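Side-chain contact in heat shock protein, putative (Plasmodium falciparum, PDB 1Y6Z), which probably acts as an ATP-dependent chaperone of the Hsp90 family that binds unfolded proteins, and is represented here by its middle domain: residues Pro91-Leu94 against Thr95-Arg98. Residues are numbered along the deposited sequence; the frame is centred on the assembly and turned at random.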
loop_
_atom_site.group_PDB
_atom_site.type_symbol
_atom_site.label_atom_id
_atom_site.label_comp_id
_atom_site.label_asym_id
_atom_site.label_seq_id
_atom_site.Cartn_x
_atom_site.Cartn_y
_atom_site.Cartn_z
ATOM N N PRO B 91 -12.562 -12.160 -3.281
ATOM C CA PRO B 91 -11.792 -13.304 -2.752
ATOM C C PRO B 91 -12.454 -13.835 -1.500
ATOM O O PRO B 91 -12.958 -13.064 -0.708
ATOM C CB PRO B 91 -10.454 -12.685 -2.397
ATOM C CG PRO B 91 -10.316 -11.616 -3.510
ATOM C CD PRO B 91 -11.709 -10.996 -3.523
ATOM N N ARG B 92 -12.514 -15.140 -1.348
ATOM C CA ARG B 92 -13.290 -15.632 -0.206
ATOM C C ARG B 92 -12.614 -15.373 1.128
ATOM O O ARG B 92 -13.267 -15.451 2.201
ATOM C CB ARG B 92 -13.581 -17.128 -0.353
ATOM C CG ARG B 92 -12.387 -18.033 -0.066
ATOM C CD ARG B 92 -12.808 -19.542 -0.176
ATOM N NE ARG B 92 -11.697 -20.418 0.184
ATOM C CZ ARG B 92 -11.821 -21.726 0.461
ATOM N NH1 ARG B 92 -13.003 -22.321 0.394
ATOM N NH2 ARG B 92 -10.771 -22.439 0.783
ATOM N N TRP B 93 -11.319 -15.034 1.117
ATOM C CA TRP B 93 -10.707 -14.715 2.405
ATOM C C TRP B 93 -11.349 -13.446 3.029
ATOM O O TRP B 93 -11.245 -13.244 4.221
ATOM C CB TRP B 93 -9.192 -14.600 2.337
ATOM C CG TRP B 93 -8.706 -13.403 1.664
ATOM C CD1 TRP B 93 -8.511 -13.261 0.332
ATOM C CD2 TRP B 93 -8.374 -12.126 2.276
ATOM N NE1 TRP B 93 -8.094 -11.985 0.056
ATOM C CE2 TRP B 93 -7.941 -11.287 1.241
ATOM C CE3 TRP B 93 -8.349 -11.647 3.614
ATOM C CZ2 TRP B 93 -7.516 -9.944 1.473
ATOM C CZ3 TRP B 93 -7.883 -10.327 3.857
ATOM C CH2 TRP B 93 -7.501 -9.490 2.781
ATOM N N LEU B 94 -12.050 -12.652 2.227
ATOM C CA LEU B 94 -12.755 -11.463 2.704
ATOM C C LEU B 94 -14.241 -11.641 3.012
ATOM O O LEU B 94 -14.945 -10.641 3.185
ATOM C CB LEU B 94 -12.637 -10.350 1.661
ATOM C CG LEU B 94 -11.224 -9.788 1.701
ATOM C CD1 LEU B 94 -11.078 -9.020 0.415
ATOM C CD2 LEU B 94 -11.043 -8.870 2.972
ATOM N N THR B 95 -14.687 -12.893 3.100
ATOM C CA THR B 95 -16.080 -13.271 3.396
ATOM C C THR B 95 -16.563 -12.677 4.721
ATOM O O THR B 95 -17.757 -12.516 4.914
ATOM C CB THR B 95 -16.287 -14.817 3.429
ATOM O OG1 THR B 95 -17.700 -15.143 3.508
ATOM C CG2 THR B 95 -15.547 -15.475 4.591
ATOM N N PHE B 96 -15.634 -12.374 5.624
ATOM C CA PHE B 96 -16.024 -11.842 6.972
ATOM C C PHE B 96 -16.442 -10.377 6.905
ATOM O O PHE B 96 -17.062 -9.892 7.826
ATOM C CB PHE B 96 -14.932 -12.037 8.027
ATOM C CG PHE B 96 -13.667 -11.245 7.749
ATOM C CD1 PHE B 96 -12.635 -11.792 7.012
ATOM C CD2 PHE B 96 -13.544 -9.918 8.206
ATOM C CE1 PHE B 96 -11.437 -11.091 6.756
ATOM C CE2 PHE B 96 -12.351 -9.169 7.903
ATOM C CZ PHE B 96 -11.316 -9.768 7.209
ATOM N N LEU B 97 -16.125 -9.647 5.825
ATOM C CA LEU B 97 -16.534 -8.258 5.732
ATOM C C LEU B 97 -18.083 -8.159 5.599
ATOM O O LEU B 97 -18.709 -9.010 4.980
ATOM C CB LEU B 97 -15.956 -7.647 4.406
ATOM C CG LEU B 97 -14.475 -7.386 4.242
ATOM C CD1 LEU B 97 -14.349 -6.704 2.828
ATOM C CD2 LEU B 97 -14.032 -6.402 5.245
ATOM N N ARG B 98 -18.667 -7.119 6.163
ATOM C CA ARG B 98 -20.070 -6.808 5.955
ATOM C C ARG B 98 -20.088 -5.391 5.385
ATOM O O ARG B 98 -19.313 -4.529 5.805
ATOM C CB ARG B 98 -20.856 -6.901 7.269
ATOM C CG ARG B 98 -20.880 -8.299 7.876
ATOM C CD ARG B 98 -21.696 -9.173 6.979
ATOM N NE ARG B 98 -21.866 -10.581 7.372
ATOM C CZ ARG B 98 -21.132 -11.584 6.900
ATOM N NH1 ARG B 98 -20.098 -11.349 6.120
ATOM N NH2 ARG B 98 -21.389 -12.835 7.275
HETATM O O HOH W 1 -18.025 -10.254 2.732
#
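In Leu94 and Leu97, CG lies anti to the carbonyl carbon (chi1 -74° and -70°), and the two side chains run side by side in the same direction. Leu94 CD2 packs on Leu97 CG at 3.9 Å. Phe96 turns its CG between its backbone N and carbonyl carbon (chi1 65°), which brings the ring edge to Trp93 O. That oxygen is 3.3 Å from Phe96 CE1, near the ring plane, and has no polar partner in the model. The Trp93 indole is covered on one face by Leu94 CG.

Backbone bonds hold the short 3-10 segment 92-93 and the turn that follows it. Thr95 N donates to Arg92 O (3.1 Å), across the 3-10 segment. Leu97 N donates to Leu94 O (3.1 Å), closing a type I beta turn from Leu94 to Leu97. A water sits 3.1 Å from Leu94 O and 2.7 Å from Leu97 O and can bridge them. Arg98 then folds back, and its NH1 bonds both Thr95 O and Leu97 O, each at 2.9 Å. Both oxygens lie close to the guanidinium plane, and NH2 is held by a salt bridge to Glu60.

These residues end the loop between strands 80-83 and 98-103 of the mixed sheet, and Arg98 begins the latter. Leu94 and Leu97 rest on helix 121-141, while the Phe96 ring stacks on Phe154 of helix 145-164.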